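Local structure of oxidoreductase, NAD-binding/iron-sulfur cluster-binding protein (Nitratireductor pacificus pht-3B, 6ZXU) at residues A[468-473]-A[521-526]; A[359-364]-A[473-478]; A[397-402]-A[420-425]; A[424-429]-A[517-522]; A[157-162]-A[380-385]. The protein is a catabolic reductive dehalogenase that carries cobalamin and two [4Fe-4S] clusters and probably removes halogens from its substrates at the corrin. All blocks are in the same frame, centred on the assembly; numbering follows the deposited sequence.

Overall arrangement
Four of the contacts build and flank one antiparallel sheet ordered 394-399, 422-429, 514-521, 474-477. Contact 3 pairs the first two strands and contact 4 the second and third, their centres about 9 Å apart; contact 2 lays residues 359-364 along the edge strand 474-477, and contact 1 ties the approach to that strand to the loop leaving 514-521. Contacts 1 and 2 share S473 and are joined by a salt bridge from K363 NZ to D522 OD2 (3.0 Å). H420 of contact 3 reaches both S473 and T520. Contact 4 lies nearest cobalamin, the I517 side chain about 6 Å from it. Contact 5 is away from the cofactor sites, packed on helix 376-390, which borders the sheet.

Contact 1: A[468-473]-A[521-526]; sequences RRMGYS and TDLPMS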
# COMPACT_ATOMS: atom_id res chain seq x y z
N ARG A 468 -22.56 -3.84 4.38
CA ARG A 468 -23.83 -3.09 4.26
C ARG A 468 -24.87 -3.96 3.52
O ARG A 468 -26.01 -4.00 3.91
CB ARG A 468 -23.64 -1.78 3.65
CG ARG A 468 -22.80 -0.81 4.43
CD ARG A 468 -22.81 0.61 3.95
NE ARG A 468 -22.40 0.71 2.57
CZ ARG A 468 -21.17 0.85 2.12
NH1 ARG A 468 -20.15 0.90 2.95
NH2 ARG A 468 -20.94 0.96 0.82
N ARG A 469 -24.45 -4.72 2.52
CA ARG A 469 -25.29 -5.66 1.85
C ARG A 469 -25.90 -6.65 2.80
O ARG A 469 -27.05 -7.05 2.67
CB ARG A 469 -24.51 -6.38 0.75
CG ARG A 469 -25.28 -7.42 -0.01
CD ARG A 469 -24.47 -8.12 -1.09
NE ARG A 469 -23.80 -7.19 -2.04
CZ ARG A 469 -24.40 -6.54 -3.05
NH1 ARG A 469 -25.74 -6.62 -3.31
NH2 ARG A 469 -23.65 -5.74 -3.82
N MET A 470 -25.15 -7.04 3.80
CA MET A 470 -25.67 -7.98 4.81
C MET A 470 -26.47 -7.31 5.94
O MET A 470 -26.85 -7.97 6.90
CB MET A 470 -24.48 -8.76 5.39
CG MET A 470 -23.68 -9.54 4.36
SD MET A 470 -22.41 -10.61 5.04
CE MET A 470 -21.25 -9.40 5.70
N GLY A 471 -26.61 -5.99 5.87
CA GLY A 471 -27.34 -5.22 6.85
C GLY A 471 -26.57 -4.88 8.11
O GLY A 471 -27.16 -4.74 9.20
N TYR A 472 -25.25 -4.65 7.95
CA TYR A 472 -24.42 -4.16 9.06
C TYR A 472 -23.74 -2.91 8.64
O TYR A 472 -23.05 -2.89 7.60
CB TYR A 472 -23.43 -5.25 9.47
CG TYR A 472 -24.09 -6.41 10.08
CD1 TYR A 472 -24.39 -6.43 11.45
CD2 TYR A 472 -24.45 -7.51 9.33
CE1 TYR A 472 -25.04 -7.50 12.04
CE2 TYR A 472 -25.11 -8.57 9.89
CZ TYR A 472 -25.37 -8.58 11.26
OH TYR A 472 -25.98 -9.67 11.81
N SER A 473 -23.95 -1.82 9.34
CA SER A 473 -23.44 -0.54 8.95
C SER A 473 -21.85 -0.65 8.89
O SER A 473 -21.26 -1.35 9.67
CB SER A 473 -23.81 0.52 9.96
OG SER A 473 -23.52 1.81 9.52
N THR A 521 -17.22 -1.19 11.39
CA THR A 521 -18.44 -1.91 11.15
C THR A 521 -19.11 -2.33 12.44
O THR A 521 -18.48 -2.44 13.47
CB THR A 521 -18.19 -3.12 10.23
OG1 THR A 521 -19.43 -3.75 9.84
CG2 THR A 521 -17.24 -4.14 10.79
N ASP A 522 -20.40 -2.72 12.31
CA ASP A 522 -21.14 -3.42 13.38
C ASP A 522 -21.20 -4.93 13.24
O ASP A 522 -21.68 -5.61 14.15
CB ASP A 522 -22.58 -2.84 13.49
CG ASP A 522 -22.58 -1.43 14.03
OD1 ASP A 522 -21.67 -1.07 14.89
OD2 ASP A 522 -23.48 -0.67 13.54
N LEU A 523 -20.67 -5.51 12.15
CA LEU A 523 -20.64 -6.96 12.05
C LEU A 523 -19.94 -7.60 13.20
O LEU A 523 -18.79 -7.31 13.47
CB LEU A 523 -19.97 -7.38 10.77
CG LEU A 523 -19.88 -8.85 10.52
CD1 LEU A 523 -21.27 -9.39 10.19
CD2 LEU A 523 -18.90 -9.17 9.39
N PRO A 524 -20.60 -8.49 13.95
CA PRO A 524 -19.94 -9.13 15.12
C PRO A 524 -18.81 -10.06 14.73
O PRO A 524 -19.02 -10.97 13.93
CB PRO A 524 -21.09 -9.93 15.83
CG PRO A 524 -22.31 -9.21 15.38
CD PRO A 524 -22.06 -8.74 13.95
N MET A 525 -17.62 -9.79 15.30
CA MET A 525 -16.41 -10.54 14.96
C MET A 525 -15.60 -10.76 16.21
O MET A 525 -15.54 -9.83 17.01
CB MET A 525 -15.58 -9.74 13.95
CG MET A 525 -16.23 -9.50 12.63
SD MET A 525 -15.39 -8.35 11.51
CE MET A 525 -15.53 -6.83 12.44
N SER A 526 -14.95 -11.90 16.32
CA SER A 526 -13.91 -12.07 17.32
C SER A 526 -12.69 -11.15 17.03
O SER A 526 -12.31 -10.95 15.87
CB SER A 526 -13.42 -13.49 17.38
OG SER A 526 -14.51 -14.33 17.59
O HOH W 1 -25.52 -1.66 11.79
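Chi1 (-68°) sets Y472 CG anti to the carbonyl carbon, and the ring it carries meets L523, whose CG is anti to its backbone N (chi1 -179°). The two side chains cross at about a right angle. L523 CD1 comes down over one face of the ring in a CH-pi contact, 4.0 Å from the centroid of Y472 and displaced to the rim above CD2 and CE2. P524 also crosses Y472 at about a right angle and puts its CD 3.8 Å from Y472 CE1. M470 CE makes a looser apolar contact with the other methyl of L523, CD2.

Y472 stands just past the end of helix 445-469. G471 leaves the helix with positive phi and closes it as a Schellman motif, after which the chain heads for strand 474-477. There the carbonyl of S473 is gripped twice: D522 N donates to S473 O at 3.1 Å, nearly along the C=O axis, while T521 OG1 donates to S473 O at 3.0 Å from a position tilted out of the carbonyl plane. The same hydroxyl accepts a practically straight bond (178°) from L523 N, 3.2 Å from T521 OG1, which makes an ST turn. That turn fixes T521 OG1 between the two segments and leads the chain into L523, whose side chain also rests on N379 and I383 of helix 376-390. A water accepts from S473 N and lies 2.9 Å from D522 OD2; this carboxylate oxygen has a stronger partner in K363, with which it forms a salt bridge.

Contact 2: A[359-364]-A[473-478]; sequences GTREKL and SARSHS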
# COMPACT_ATOMS: atom_id res chain seq x y z
N GLY A 359 -19.23 4.79 2.76
CA GLY A 359 -20.26 4.10 3.48
C GLY A 359 -21.04 4.90 4.53
O GLY A 359 -20.96 6.11 4.56
N THR A 360 -21.70 4.19 5.43
CA THR A 360 -22.76 4.68 6.28
C THR A 360 -22.33 4.76 7.74
O THR A 360 -21.52 3.97 8.20
CB THR A 360 -23.98 3.71 6.30
OG1 THR A 360 -23.56 2.36 6.71
CG2 THR A 360 -24.63 3.66 4.97
N ARG A 361 -22.81 5.76 8.44
CA ARG A 361 -22.59 5.89 9.87
C ARG A 361 -23.81 5.45 10.70
O ARG A 361 -23.66 5.15 11.86
CB ARG A 361 -22.26 7.32 10.22
CG ARG A 361 -21.04 7.90 9.56
CD ARG A 361 -20.86 9.33 9.92
NE ARG A 361 -19.77 10.03 9.21
CZ ARG A 361 -19.84 10.46 7.95
NH1 ARG A 361 -20.92 10.21 7.23
NH2 ARG A 361 -18.82 11.11 7.39
N GLU A 362 -24.97 5.31 10.06
CA GLU A 362 -26.22 4.99 10.78
C GLU A 362 -26.40 3.50 10.93
O GLU A 362 -25.92 2.74 10.09
CB GLU A 362 -27.43 5.59 10.04
CG GLU A 362 -27.95 4.71 8.87
CD GLU A 362 -27.36 5.03 7.44
OE1 GLU A 362 -27.78 4.31 6.47
OE2 GLU A 362 -26.47 5.95 7.26
N LYS A 363 -27.09 3.06 12.00
CA LYS A 363 -27.35 1.62 12.20
C LYS A 363 -28.18 1.09 11.05
O LYS A 363 -29.04 1.80 10.49
CB LYS A 363 -28.06 1.34 13.52
CG LYS A 363 -27.24 1.74 14.72
CD LYS A 363 -25.93 0.95 14.87
CE LYS A 363 -25.04 1.48 16.05
NZ LYS A 363 -23.61 0.90 16.08
N LEU A 364 -27.88 -0.14 10.66
CA LEU A 364 -28.69 -0.82 9.67
C LEU A 364 -29.34 -2.01 10.32
O LEU A 364 -28.87 -2.52 11.37
CB LEU A 364 -27.84 -1.30 8.49
CG LEU A 364 -27.16 -0.28 7.59
CD1 LEU A 364 -26.37 -0.98 6.43
CD2 LEU A 364 -28.09 0.74 7.04
N SER A 473 -23.95 -1.82 9.34
CA SER A 473 -23.44 -0.54 8.95
C SER A 473 -21.85 -0.65 8.89
O SER A 473 -21.26 -1.35 9.67
CB SER A 473 -23.81 0.52 9.96
OG SER A 473 -23.52 1.81 9.52
N ALA A 474 -21.27 0.02 7.93
CA ALA A 474 -19.80 -0.05 7.72
C ALA A 474 -19.38 1.14 6.91
O ALA A 474 -20.08 1.56 5.98
CB ALA A 474 -19.44 -1.33 7.05
N ARG A 475 -18.26 1.73 7.31
CA ARG A 475 -17.68 2.87 6.63
C ARG A 475 -16.18 2.71 6.55
O ARG A 475 -15.54 2.35 7.55
CB ARG A 475 -18.02 4.13 7.39
CG ARG A 475 -17.48 5.33 6.68
CD ARG A 475 -18.05 6.61 7.11
NE ARG A 475 -17.34 7.71 6.44
CZ ARG A 475 -17.69 8.34 5.31
NH1 ARG A 475 -18.79 8.00 4.64
NH2 ARG A 475 -16.97 9.33 4.87
N SER A 476 -15.58 2.93 5.37
CA SER A 476 -14.10 2.89 5.29
C SER A 476 -13.51 4.26 5.62
O SER A 476 -14.18 5.28 5.60
CB SER A 476 -13.63 2.41 3.92
OG SER A 476 -13.88 3.35 2.96
N HIS A 477 -12.25 4.24 6.01
CA HIS A 477 -11.52 5.39 6.48
C HIS A 477 -10.19 5.48 5.77
O HIS A 477 -9.24 4.77 6.09
CB HIS A 477 -11.35 5.22 7.99
CG HIS A 477 -12.64 5.11 8.73
ND1 HIS A 477 -13.39 6.18 9.12
CD2 HIS A 477 -13.30 4.02 9.17
CE1 HIS A 477 -14.45 5.76 9.78
NE2 HIS A 477 -14.40 4.46 9.83
N SER A 478 -10.14 6.34 4.76
CA SER A 478 -9.05 6.46 3.80
C SER A 478 -8.16 7.65 4.08
O SER A 478 -8.40 8.45 4.96
CB SER A 478 -9.64 6.55 2.39
OG SER A 478 -10.31 7.81 2.25
O HOH W 1 -25.52 -1.66 11.79
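R361 and R475 stack their guanidinium groups, centres 4.0 Å apart and planes 20° from parallel. Both chains run extended from CG to NE and cross obliquely. R361 NH2 lies over one face of the R475 group, off toward its rim, and comes 3.6 Å from R475 NH2. The edge of the R475 group is used as well: NH1 donates to G359 O at 2.9 Å, with that oxygen almost exactly in the guanidinium plane.

Further along, T360 places OG1 between its backbone N and carbonyl carbon (chi1 56°), the crowded position, from which it donates to S473 OG at 2.9 Å. S473 has OG anti to its backbone N (chi1 -171°), and this hydroxyl in turn donates to E362 O, 2.6 Å away, from above the carbonyl plane. H420 NE2 is a further hydrogen-bond partner of S473 OG. The backbones meet in a single bridge between G359 and R475, beside the bond from T360 N to A474 O (3.1 Å). L364 lays CG and CD1 against the backbone of S473, and the water bound to S473 N also accepts from L364 N, 3.0 Å away. The loop 359-364 runs along the edge strand 474-477.

Two stacked cations would be expected to repel each other, and the surroundings probably offset this: E483 forms a salt bridge with R361 NE, and the carbonyl of G359 takes up R475 NH1. The buried S473 hydroxyl, for its part, is bonded on several sides, consistent with a firmly held orientation.

Contact 3: A[397-402]-A[420-425]; sequences ICRAEP and HDYAVV
Strands 394-399 and 422-429 run antiparallel at the border of the four-stranded sheet, and C398 and A423 form the hydrogen-bonded pair between them. A423 N donates to C398 O at 2.8 Å in a nearly straight bond (178°), and C398 N answers to A423 O. C398 SG and A423 CB, 4.0 Å apart, lie on the face that helix 486-492 covers through A489 and M492 against C398. I397 and V424 point to the other face, toward helix 376-390.

R399 and Y422 form the next, non-hydrogen-bonded pair. Beyond them the chain leaves the strand at A400, centre of an inverse gamma turn, whose N still donates to D421 O at 3.0 Å from above the carbonyl plane, and whose CB nestles against H420 O (3.6 Å) and the carbonyl carbon of Y422. V484, which binds cobalamin, has its side chain about 6 Å from that of A400.

The side chains of R399 and Y422 extend side by side in the same direction. The R399 chain is extended from CG to NE, and Y422 CE1 lies 3.8 Å above the centre of one face of its guanidinium, the planes 46° apart. R399 NH2 comes 2.9 Å from Y422 OH, but the angle is too poor for a hydrogen bond. At the guanidinium edge, in its plane, a water accepts from R399 NH1 (3.1 Å) and donates to D421 O.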
# COMPACT_ATOMS: atom_id res chain seq x y z
N ILE A 397 -8.46 -7.42 13.35
CA ILE A 397 -9.70 -6.92 13.83
C ILE A 397 -9.62 -6.56 15.30
O ILE A 397 -9.01 -7.31 16.09
CB ILE A 397 -10.83 -8.02 13.67
CG1 ILE A 397 -10.89 -8.49 12.21
CG2 ILE A 397 -12.17 -7.43 14.11
CD1 ILE A 397 -11.65 -9.75 11.99
N CYS A 398 -10.13 -5.42 15.65
CA CYS A 398 -10.20 -4.94 17.04
C CYS A 398 -11.52 -4.25 17.30
O CYS A 398 -12.26 -3.92 16.39
CB CYS A 398 -8.98 -4.04 17.41
SG CYS A 398 -8.91 -2.43 16.61
N ARG A 399 -11.85 -4.03 18.59
CA ARG A 399 -12.92 -3.09 18.91
C ARG A 399 -12.55 -1.65 18.59
O ARG A 399 -11.45 -1.20 18.92
CB ARG A 399 -13.26 -3.19 20.41
CG ARG A 399 -13.93 -4.50 20.68
CD ARG A 399 -14.75 -4.54 21.99
NE ARG A 399 -15.68 -5.70 21.90
CZ ARG A 399 -16.95 -5.63 21.47
NH1 ARG A 399 -17.51 -4.46 21.12
NH2 ARG A 399 -17.69 -6.73 21.45
N ALA A 400 -13.47 -0.93 18.01
CA ALA A 400 -13.31 0.50 17.69
C ALA A 400 -13.67 1.30 18.92
O ALA A 400 -14.82 1.67 19.12
CB ALA A 400 -14.20 0.89 16.51
N GLU A 401 -12.70 1.56 19.76
CA GLU A 401 -12.95 2.25 20.99
C GLU A 401 -13.19 3.72 20.76
O GLU A 401 -12.74 4.28 19.77
CB GLU A 401 -11.84 1.97 21.95
CG GLU A 401 -11.62 0.49 22.15
CD GLU A 401 -10.56 0.18 23.18
OE1 GLU A 401 -10.61 0.79 24.27
OE2 GLU A 401 -9.65 -0.69 22.91
N PRO A 402 -13.98 4.36 21.61
CA PRO A 402 -14.38 5.74 21.31
C PRO A 402 -13.23 6.68 21.18
O PRO A 402 -13.26 7.60 20.34
CB PRO A 402 -15.33 6.15 22.52
CG PRO A 402 -15.84 4.81 22.95
CD PRO A 402 -14.74 3.82 22.78
N HIS A 420 -19.54 2.91 15.22
CA HIS A 420 -19.44 1.53 14.95
C HIS A 420 -18.64 0.82 16.06
O HIS A 420 -17.79 1.40 16.68
CB HIS A 420 -18.73 1.23 13.64
CG HIS A 420 -19.48 1.62 12.43
ND1 HIS A 420 -18.88 2.17 11.33
CD2 HIS A 420 -20.81 1.58 12.15
CE1 HIS A 420 -19.80 2.46 10.43
NE2 HIS A 420 -20.98 2.11 10.92
N ASP A 421 -18.89 -0.45 16.21
CA ASP A 421 -18.30 -1.29 17.26
C ASP A 421 -16.95 -1.87 17.00
O ASP A 421 -16.23 -2.13 17.91
CB ASP A 421 -19.25 -2.45 17.50
CG ASP A 421 -20.60 -2.01 18.23
OD1 ASP A 421 -20.59 -0.96 18.90
OD2 ASP A 421 -21.64 -2.73 18.04
N TYR A 422 -16.64 -2.16 15.72
CA TYR A 422 -15.42 -2.86 15.37
C TYR A 422 -14.63 -2.13 14.30
O TYR A 422 -15.19 -1.39 13.52
CB TYR A 422 -15.73 -4.27 14.85
CG TYR A 422 -16.44 -5.16 15.82
CD1 TYR A 422 -15.72 -5.78 16.85
CD2 TYR A 422 -17.84 -5.26 15.82
CE1 TYR A 422 -16.36 -6.54 17.80
CE2 TYR A 422 -18.49 -6.01 16.77
CZ TYR A 422 -17.75 -6.65 17.73
OH TYR A 422 -18.34 -7.41 18.66
N ALA A 423 -13.33 -2.35 14.30
CA ALA A 423 -12.41 -1.81 13.28
C ALA A 423 -11.73 -2.97 12.62
O ALA A 423 -11.17 -3.85 13.30
CB ALA A 423 -11.36 -0.89 13.90
N VAL A 424 -11.87 -3.06 11.32
CA VAL A 424 -11.12 -4.01 10.50
C VAL A 424 -9.94 -3.22 9.90
O VAL A 424 -10.11 -2.20 9.26
CB VAL A 424 -11.95 -4.61 9.39
CG1 VAL A 424 -11.14 -5.66 8.60
CG2 VAL A 424 -13.19 -5.24 10.03
N VAL A 425 -8.73 -3.66 10.24
CA VAL A 425 -7.51 -2.98 9.90
C VAL A 425 -6.76 -3.86 8.90
O VAL A 425 -6.51 -5.06 9.12
CB VAL A 425 -6.62 -2.78 11.12
CG1 VAL A 425 -5.43 -1.90 10.81
CG2 VAL A 425 -7.44 -2.17 12.23
O HOH W 2 -16.73 -1.52 20.85
O HOH W 3 -17.29 2.22 19.38

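Contact 4: A[424-429]-A[517-522]; sequences VVMLID and IVFTTD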
# COMPACT_ATOMS: atom_id res chain seq x y z
N VAL A 424 -11.87 -3.06 11.32
CA VAL A 424 -11.12 -4.01 10.50
C VAL A 424 -9.94 -3.22 9.90
O VAL A 424 -10.11 -2.20 9.26
CB VAL A 424 -11.95 -4.61 9.39
CG1 VAL A 424 -11.14 -5.66 8.60
CG2 VAL A 424 -13.19 -5.24 10.03
N VAL A 425 -8.73 -3.66 10.24
CA VAL A 425 -7.51 -2.98 9.90
C VAL A 425 -6.76 -3.86 8.90
O VAL A 425 -6.51 -5.06 9.12
CB VAL A 425 -6.62 -2.78 11.12
CG1 VAL A 425 -5.43 -1.90 10.81
CG2 VAL A 425 -7.44 -2.17 12.23
N MET A 426 -6.35 -3.23 7.81
CA MET A 426 -5.57 -3.94 6.78
C MET A 426 -4.32 -3.17 6.45
O MET A 426 -4.32 -1.96 6.48
CB MET A 426 -6.38 -4.17 5.57
CG MET A 426 -7.47 -5.13 5.90
SD MET A 426 -8.72 -5.37 4.64
CE MET A 426 -9.46 -3.72 4.66
N LEU A 427 -3.24 -3.90 6.26
CA LEU A 427 -1.94 -3.32 5.88
C LEU A 427 -1.65 -3.66 4.41
O LEU A 427 -1.84 -4.79 4.00
CB LEU A 427 -0.87 -3.78 6.76
CG LEU A 427 -0.91 -3.60 8.27
CD1 LEU A 427 0.45 -4.12 8.85
CD2 LEU A 427 -1.09 -2.15 8.65
N ILE A 428 -1.20 -2.68 3.69
CA ILE A 428 -0.72 -2.79 2.30
C ILE A 428 0.78 -2.47 2.32
O ILE A 428 1.16 -1.39 2.76
CB ILE A 428 -1.47 -1.83 1.38
CG1 ILE A 428 -2.99 -1.97 1.49
CG2 ILE A 428 -1.00 -2.03 -0.05
CD1 ILE A 428 -3.45 -3.34 1.02
N ASP A 429 1.57 -3.40 1.84
CA ASP A 429 3.02 -3.29 1.74
C ASP A 429 3.33 -2.17 0.73
O ASP A 429 2.82 -2.17 -0.39
CB ASP A 429 3.64 -4.63 1.33
CG ASP A 429 5.15 -4.62 1.39
OD1 ASP A 429 5.79 -3.50 1.35
OD2 ASP A 429 5.72 -5.74 1.38
N ILE A 517 -5.27 0.75 5.97
CA ILE A 517 -6.64 1.21 5.75
C ILE A 517 -7.47 0.57 6.87
O ILE A 517 -7.21 -0.54 7.32
CB ILE A 517 -7.11 0.80 4.32
CG1 ILE A 517 -8.48 1.38 3.95
CG2 ILE A 517 -7.14 -0.72 4.16
CD1 ILE A 517 -8.52 2.80 3.66
N VAL A 518 -8.45 1.30 7.33
CA VAL A 518 -9.40 0.86 8.33
C VAL A 518 -10.82 1.02 7.80
O VAL A 518 -11.13 1.98 7.10
CB VAL A 518 -9.28 1.65 9.64
CG1 VAL A 518 -10.27 1.17 10.64
CG2 VAL A 518 -7.91 1.55 10.21
N PHE A 519 -11.65 -0.01 7.98
CA PHE A 519 -13.08 0.23 7.92
C PHE A 519 -13.70 -0.22 9.20
O PHE A 519 -13.33 -1.24 9.76
CB PHE A 519 -13.82 -0.37 6.71
CG PHE A 519 -14.02 -1.82 6.75
CD1 PHE A 519 -13.07 -2.68 6.18
CD2 PHE A 519 -15.22 -2.36 7.22
CE1 PHE A 519 -13.27 -4.04 6.17
CE2 PHE A 519 -15.40 -3.73 7.24
CZ PHE A 519 -14.43 -4.56 6.72
N THR A 520 -14.63 0.62 9.68
CA THR A 520 -15.39 0.30 10.88
C THR A 520 -16.70 -0.38 10.49
O THR A 520 -17.21 -0.16 9.40
CB THR A 520 -15.61 1.52 11.73
OG1 THR A 520 -16.19 2.58 10.96
CG2 THR A 520 -14.23 2.01 12.30
N THR A 521 -17.22 -1.19 11.39
CA THR A 521 -18.44 -1.91 11.15
C THR A 521 -19.11 -2.33 12.44
O THR A 521 -18.48 -2.44 13.47
CB THR A 521 -18.19 -3.12 10.23
OG1 THR A 521 -19.43 -3.75 9.84
CG2 THR A 521 -17.24 -4.14 10.79
N ASP A 522 -20.40 -2.72 12.31
CA ASP A 522 -21.14 -3.42 13.38
C ASP A 522 -21.20 -4.93 13.24
O ASP A 522 -21.68 -5.61 14.15
CB ASP A 522 -22.58 -2.84 13.49
CG ASP A 522 -22.58 -1.43 14.03
OD1 ASP A 522 -21.67 -1.07 14.89
OD2 ASP A 522 -23.48 -0.67 13.54
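Strands 424-429 and 517-521 pair antiparallel, with four backbone hydrogen bonds in two reciprocal sets: V424 with F519, where V424 N to F519 O is 2.8 Å, and M426 with I517, where M426 N to I517 O is 2.9 Å. V425 and V518 form the non-hydrogen-bonded pair between them, and V518 CA also makes a CA-H...O contact of 3.3 Å with V424 O.

F519 carries CG between its backbone N and carbonyl carbon (chi1 74°), and from there the ring lies alongside V424. V424 CB sits over one face in a CH-pi contact, 3.8 Å from the F519 centroid and shifted toward the CE1-CZ rim. V424 CG1 leans on CE1 and CG2 on CZ, so the branched side chain spreads over that end of one face. M426 bends at its last torsion (chi3 -66°), which turns CE back toward the neighbouring strand. There CE meets the edge of the ring at F519 CD1 (4.1 Å) and also touches I517 CG2, a methyl that lies 3.8 Å from M426 CB. These four side chains form one apolar layer on that face. The other face is carried more lightly by V425 and V518, whose CG2 methyls stand 4.3 Å apart.

On the face of M426, I517 and F519 helix 445-469 packs, M463 on M426 and F519 and A460 on I517, while V424 meets I383 of helix 376-390 and M525. Across the sheet V425 packs on A489 and I490 of helix 486-492, and V518 touches H486, a cobalamin-binding residue; strand 394-399 continues the sheet beyond 422-429, and strand 474-477 beyond 514-521.

Contact 5: A[157-162]-A[380-385]; sequences GEAGAE and AEAIKA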
# COMPACT_ATOMS: atom_id res chain seq x y z
N GLY A 157 -16.86 -24.97 2.59
CA GLY A 157 -17.10 -25.07 4.01
C GLY A 157 -16.31 -24.10 4.87
O GLY A 157 -16.58 -24.02 6.05
N GLU A 158 -15.35 -23.35 4.28
CA GLU A 158 -14.66 -22.32 5.04
C GLU A 158 -15.53 -21.09 5.14
O GLU A 158 -16.36 -20.81 4.28
CB GLU A 158 -13.29 -21.97 4.42
CG GLU A 158 -12.30 -23.09 4.35
CD GLU A 158 -10.84 -22.58 4.16
OE1 GLU A 158 -10.55 -21.85 3.14
OE2 GLU A 158 -9.96 -22.99 5.00
N ALA A 159 -15.31 -20.33 6.19
CA ALA A 159 -16.07 -19.11 6.39
C ALA A 159 -15.83 -18.15 5.20
O ALA A 159 -14.69 -17.98 4.71
CB ALA A 159 -15.68 -18.47 7.71
N GLY A 160 -16.93 -17.60 4.70
CA GLY A 160 -16.89 -16.67 3.56
C GLY A 160 -16.82 -17.26 2.17
O GLY A 160 -16.81 -16.49 1.18
N ALA A 161 -16.84 -18.59 2.05
CA ALA A 161 -16.84 -19.17 0.72
C ALA A 161 -18.01 -18.65 -0.17
O ALA A 161 -17.81 -18.30 -1.36
CB ALA A 161 -16.78 -20.68 0.82
N GLU A 162 -19.22 -18.56 0.40
CA GLU A 162 -20.40 -18.02 -0.29
C GLU A 162 -20.24 -16.56 -0.67
O GLU A 162 -20.85 -16.09 -1.66
CB GLU A 162 -21.68 -18.17 0.64
N ALA A 380 -15.03 -13.43 11.75
CA ALA A 380 -13.67 -12.95 11.69
C ALA A 380 -12.86 -13.62 10.62
O ALA A 380 -12.24 -12.95 9.81
CB ALA A 380 -13.01 -13.04 13.01
N GLU A 381 -12.97 -14.92 10.50
CA GLU A 381 -12.26 -15.65 9.48
C GLU A 381 -12.76 -15.31 8.08
O GLU A 381 -11.96 -15.28 7.16
CB GLU A 381 -12.43 -17.18 9.68
CG GLU A 381 -11.85 -17.75 10.95
CD GLU A 381 -12.10 -19.30 11.06
OE1 GLU A 381 -11.31 -19.90 11.82
OE2 GLU A 381 -13.03 -19.89 10.36
N ALA A 382 -14.06 -15.08 7.91
CA ALA A 382 -14.63 -14.69 6.63
C ALA A 382 -14.10 -13.32 6.18
O ALA A 382 -13.71 -13.17 5.08
CB ALA A 382 -16.17 -14.68 6.65
N ILE A 383 -14.07 -12.37 7.08
CA ILE A 383 -13.58 -11.04 6.84
C ILE A 383 -12.08 -11.07 6.50
O ILE A 383 -11.66 -10.43 5.56
CB ILE A 383 -13.89 -10.15 8.07
CG1 ILE A 383 -15.37 -9.75 8.12
CG2 ILE A 383 -13.05 -8.88 8.06
CD1 ILE A 383 -15.83 -8.86 7.00
N LYS A 384 -11.30 -11.83 7.22
CA LYS A 384 -9.92 -12.02 6.88
C LYS A 384 -9.70 -12.65 5.50
O LYS A 384 -8.97 -12.10 4.70
CB LYS A 384 -9.17 -12.77 7.95
CG LYS A 384 -9.15 -12.06 9.27
CD LYS A 384 -8.37 -12.84 10.31
CE LYS A 384 -8.33 -12.09 11.61
NZ LYS A 384 -7.51 -12.84 12.56
N ALA A 385 -10.38 -13.73 5.21
CA ALA A 385 -10.32 -14.37 3.91
C ALA A 385 -10.71 -13.36 2.81
O ALA A 385 -10.05 -13.32 1.73
CB ALA A 385 -11.25 -15.58 3.86
O HOH W 4 -12.24 -18.50 5.90
O HOH W 5 -12.85 -20.59 7.75
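A159 CB rests on helix 376-390 at E381 and A382, 4.0 Å from A382 CB and 3.8 Å from A382 N, and E381 CB is also 4.0 Å from A159 CB. A382 returns the contact by pushing its own methyl against the backbone that follows: A382 CB lies 3.6 Å from G160 N and nearly as close to G160 CA. A385, one turn on, has its CB more loosely placed near A159 O. With small residues on both sides, the loop backbone can lie close against the helix, the CA atoms of G160 and A382 being 4.3 Å apart.

The loop takes this shape from a type II beta turn, E158 to A161, whose third residue G160 has positive phi (82°) and also holds the N-cap position of helix 161-164. Polar ties across the contact are made through water. One water accepts from A159 N at 2.9 Å and donates to E381 OE2 at 2.7 Å; the E381 chain is extended, with CD anti to CA (chi2 179°), and its carboxylate ends at this water. A second water donates to A159 O at 2.8 Å, and its link to E381 O is weak. Both peptide groups of A159 are thereby hydrated at the margin of the apolar patch.

Helix 376-390 is held between two parts of the fold here. W163 of helix 161-164 packs on A382 and I383, and R378 bonds to G157 O; elsewhere on the same helix A380 and K384 touch I397 of strand 394-399, while I383 meets M525.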